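Local coordinates for protein NAD nucleotidase (Haemophilus influenzae, PDB 3ZTV) that degrades NAD to adenosine and nicotinamide riboside in the periplasm, hydrolysing its pyrophosphate bond and then the 5'-phosphates of the resulting mononucleotides, at residues P467-E478 / S565-T573. Numbering follows the deposited sequence.
Sequences PYGAGIRYEANE and SNVKFNAST
Tyr474 and Val567 begin a parallel beta ladder in the substrate-binding C-terminal domain of this 5'-nucleotidase, where the last strand, 567-570, forms one border of a four-stranded mixed sheet beside strand 472-477. The backbone bonds alternate as parallel pairing requires: Tyr474 N gives to Asn566 O and its carbonyl receives Lys568 N, then Ala476 repeats the pattern with Lys568 O and Asn570 N. The Asn570 N to Ala476 O bond, 2.8 Å, is almost straight (177°), and Glu478 N to Asn570 O closes the ladder.

On the buried face, Ala476 and Phe569 rest on Met454 and Leu458 of helix 443-460, while Tyr474 and Val567 pack against each other. A chi1 of 70° lays the Tyr474 ring beside both methyls of Val567, with CE1 3.5 Å from CG2, while its hydroxyl reaches back to Pro467 O (2.8 Å) and ties the sharp turn at Gly471 together. Gly471 takes a positive phi easily, lacking a side chain. Val567 CG2 also lies 3.5 Å from Tyr468 CD2, so a compact beta-branched residue fills the angle between two tyrosines. Tyr468 OH is bonded to Arg373 O and Ser385 N. Small Ala476 leaves room for Met454 and for Phe569, whose CZ comes within 3.5 Å of Glu478 CB.

The other face is polar. The extended chains of Glu475 and Lys568 run side by side, their aliphatic parts touching; their charged ends stay 4.5 Å apart (OE2 to NZ), and a water accepts from Lys568 NZ while giving a weak bond to Glu475 OE2.

Beyond the ladder, the extended Glu478 salt-bridges Lys377 through OE2, while OE1 takes Ser572 N at 2.9 Å on its anti side, 34° out of the carboxylate plane.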
# COMPACT_ATOMS: atom_id res chain seq x y z
N PRO A 467 0.11 0.18 41.98
CA PRO A 467 -0.58 -0.05 40.71
C PRO A 467 -1.78 -0.98 40.78
O PRO A 467 -1.75 -2.00 41.48
CB PRO A 467 0.51 -0.69 39.85
CG PRO A 467 1.27 -1.52 40.84
CD PRO A 467 1.27 -0.71 42.13
N TYR A 468 -2.83 -0.63 40.05
CA TYR A 468 -4.00 -1.50 39.87
C TYR A 468 -4.31 -1.51 38.38
O TYR A 468 -4.09 -0.50 37.69
CB TYR A 468 -5.21 -0.97 40.63
CG TYR A 468 -5.06 -0.95 42.14
CD1 TYR A 468 -4.34 0.06 42.78
CD2 TYR A 468 -5.65 -1.93 42.93
CE1 TYR A 468 -4.21 0.08 44.16
CE2 TYR A 468 -5.52 -1.91 44.32
CZ TYR A 468 -4.80 -0.90 44.92
OH TYR A 468 -4.66 -0.87 46.30
N GLY A 469 -4.83 -2.62 37.88
CA GLY A 469 -5.05 -2.77 36.46
C GLY A 469 -6.41 -3.30 36.04
O GLY A 469 -7.21 -3.78 36.85
N ALA A 470 -6.67 -3.16 34.74
CA ALA A 470 -7.84 -3.74 34.10
C ALA A 470 -7.34 -4.63 32.97
O ALA A 470 -6.45 -4.24 32.23
CB ALA A 470 -8.74 -2.65 33.55
N GLY A 471 -7.90 -5.83 32.84
CA GLY A 471 -7.40 -6.79 31.88
C GLY A 471 -6.11 -7.46 32.33
O GLY A 471 -5.54 -8.30 31.63
N ILE A 472 -5.64 -7.06 33.51
CA ILE A 472 -4.48 -7.66 34.16
C ILE A 472 -4.78 -7.74 35.65
O ILE A 472 -5.39 -6.84 36.22
CB ILE A 472 -3.18 -6.85 33.92
CG1 ILE A 472 -1.97 -7.59 34.51
CG2 ILE A 472 -3.30 -5.44 34.48
CD1 ILE A 472 -0.61 -7.06 34.05
N ARG A 473 -4.37 -8.85 36.27
CA ARG A 473 -4.54 -9.01 37.71
C ARG A 473 -3.31 -9.71 38.24
O ARG A 473 -2.66 -10.47 37.52
CB ARG A 473 -5.82 -9.79 38.04
CG ARG A 473 -5.83 -11.23 37.57
CD ARG A 473 -7.20 -11.85 37.75
NE ARG A 473 -7.19 -13.28 37.44
CZ ARG A 473 -8.29 -14.02 37.30
NH1 ARG A 473 -9.49 -13.46 37.41
NH2 ARG A 473 -8.19 -15.32 37.02
N TYR A 474 -2.96 -9.45 39.50
CA TYR A 474 -1.74 -10.02 40.04
C TYR A 474 -1.81 -10.24 41.54
O TYR A 474 -2.65 -9.65 42.24
CB TYR A 474 -0.52 -9.15 39.67
CG TYR A 474 -0.46 -7.82 40.37
CD1 TYR A 474 -1.07 -6.68 39.84
CD2 TYR A 474 0.22 -7.68 41.58
CE1 TYR A 474 -1.01 -5.45 40.50
CE2 TYR A 474 0.28 -6.47 42.25
CZ TYR A 474 -0.34 -5.36 41.71
OH TYR A 474 -0.27 -4.16 42.40
N GLU A 475 -0.95 -11.13 42.01
CA GLU A 475 -0.72 -11.33 43.43
C GLU A 475 0.73 -10.96 43.70
O GLU A 475 1.62 -11.23 42.88
CB GLU A 475 -0.97 -12.79 43.84
CG GLU A 475 -0.67 -13.06 45.32
CD GLU A 475 -1.09 -14.45 45.79
OE1 GLU A 475 -1.79 -15.16 45.04
OE2 GLU A 475 -0.71 -14.82 46.92
N ALA A 476 0.97 -10.33 44.85
CA ALA A 476 2.31 -9.91 45.21
C ALA A 476 2.49 -9.96 46.73
O ALA A 476 1.51 -9.90 47.47
CB ALA A 476 2.58 -8.50 44.70
N ASN A 477 3.74 -10.09 47.16
CA ASN A 477 4.08 -10.05 48.58
C ASN A 477 4.75 -8.72 48.91
O ASN A 477 5.53 -8.20 48.12
CB ASN A 477 5.05 -11.17 48.95
CG ASN A 477 4.46 -12.55 48.76
OD1 ASN A 477 3.28 -12.77 49.01
ND2 ASN A 477 5.29 -13.49 48.31
N GLU A 478 4.47 -8.18 50.10
CA GLU A 478 5.15 -6.96 50.52
C GLU A 478 6.65 -7.18 50.64
O GLU A 478 7.45 -6.32 50.28
CB GLU A 478 4.59 -6.45 51.85
CG GLU A 478 5.27 -5.17 52.33
CD GLU A 478 4.51 -4.48 53.45
OE1 GLU A 478 3.52 -5.05 53.95
OE2 GLU A 478 4.90 -3.35 53.82
N SER A 565 -10.31 -5.48 43.36
CA SER A 565 -9.42 -4.51 42.75
C SER A 565 -8.43 -5.11 41.75
O SER A 565 -7.53 -4.41 41.28
CB SER A 565 -8.62 -3.81 43.84
OG SER A 565 -7.76 -4.75 44.47
N ASN A 566 -8.57 -6.40 41.43
CA ASN A 566 -7.62 -7.10 40.56
C ASN A 566 -6.21 -7.21 41.17
O ASN A 566 -5.23 -7.44 40.46
CB ASN A 566 -7.53 -6.46 39.16
CG ASN A 566 -8.67 -6.88 38.24
OD1 ASN A 566 -8.92 -6.24 37.21
ND2 ASN A 566 -9.37 -7.95 38.60
N VAL A 567 -6.12 -7.02 42.48
CA VAL A 567 -4.85 -7.14 43.19
C VAL A 567 -5.01 -7.93 44.48
O VAL A 567 -5.88 -7.63 45.30
CB VAL A 567 -4.25 -5.76 43.53
CG1 VAL A 567 -2.98 -5.93 44.35
CG2 VAL A 567 -3.97 -4.96 42.27
N LYS A 568 -4.16 -8.95 44.65
CA LYS A 568 -4.03 -9.62 45.94
C LYS A 568 -2.66 -9.30 46.50
O LYS A 568 -1.65 -9.76 45.98
CB LYS A 568 -4.23 -11.14 45.84
CG LYS A 568 -4.07 -11.84 47.19
CD LYS A 568 -4.50 -13.30 47.17
CE LYS A 568 -4.26 -13.94 48.53
NZ LYS A 568 -4.81 -15.32 48.62
N PHE A 569 -2.63 -8.51 47.56
CA PHE A 569 -1.38 -8.06 48.14
C PHE A 569 -1.21 -8.64 49.54
O PHE A 569 -2.01 -8.37 50.44
CB PHE A 569 -1.32 -6.53 48.18
CG PHE A 569 -0.01 -5.98 48.68
CD1 PHE A 569 1.14 -6.11 47.92
CD2 PHE A 569 0.07 -5.33 49.90
CE1 PHE A 569 2.35 -5.61 48.37
CE2 PHE A 569 1.28 -4.82 50.35
CZ PHE A 569 2.42 -4.96 49.58
N ASN A 570 -0.18 -9.45 49.71
CA ASN A 570 0.08 -10.10 50.99
C ASN A 570 1.00 -9.21 51.82
O ASN A 570 2.20 -9.16 51.60
CB ASN A 570 0.70 -11.48 50.77
CG ASN A 570 -0.12 -12.35 49.82
OD1 ASN A 570 0.41 -12.94 48.88
ND2 ASN A 570 -1.43 -12.43 50.07
N ALA A 571 0.42 -8.48 52.77
CA ALA A 571 1.18 -7.55 53.60
C ALA A 571 2.08 -8.31 54.57
O ALA A 571 1.72 -9.40 55.02
CB ALA A 571 0.25 -6.62 54.35
N SER A 572 3.24 -7.75 54.87
CA SER A 572 4.16 -8.39 55.79
C SER A 572 3.60 -8.35 57.21
O SER A 572 3.14 -7.30 57.67
CB SER A 572 5.54 -7.73 55.73
OG SER A 572 5.46 -6.37 56.11
N THR A 573 3.63 -9.49 57.89
CA THR A 573 3.07 -9.58 59.24
C THR A 573 3.95 -10.45 60.14
O THR A 573 4.68 -11.31 59.66
CB THR A 573 1.64 -10.15 59.22
OG1 THR A 573 1.67 -11.50 58.75
CG2 THR A 573 0.74 -9.32 58.32
O HOH W 1 -4.28 -5.38 38.55
O HOH W 2 -3.02 -16.69 47.38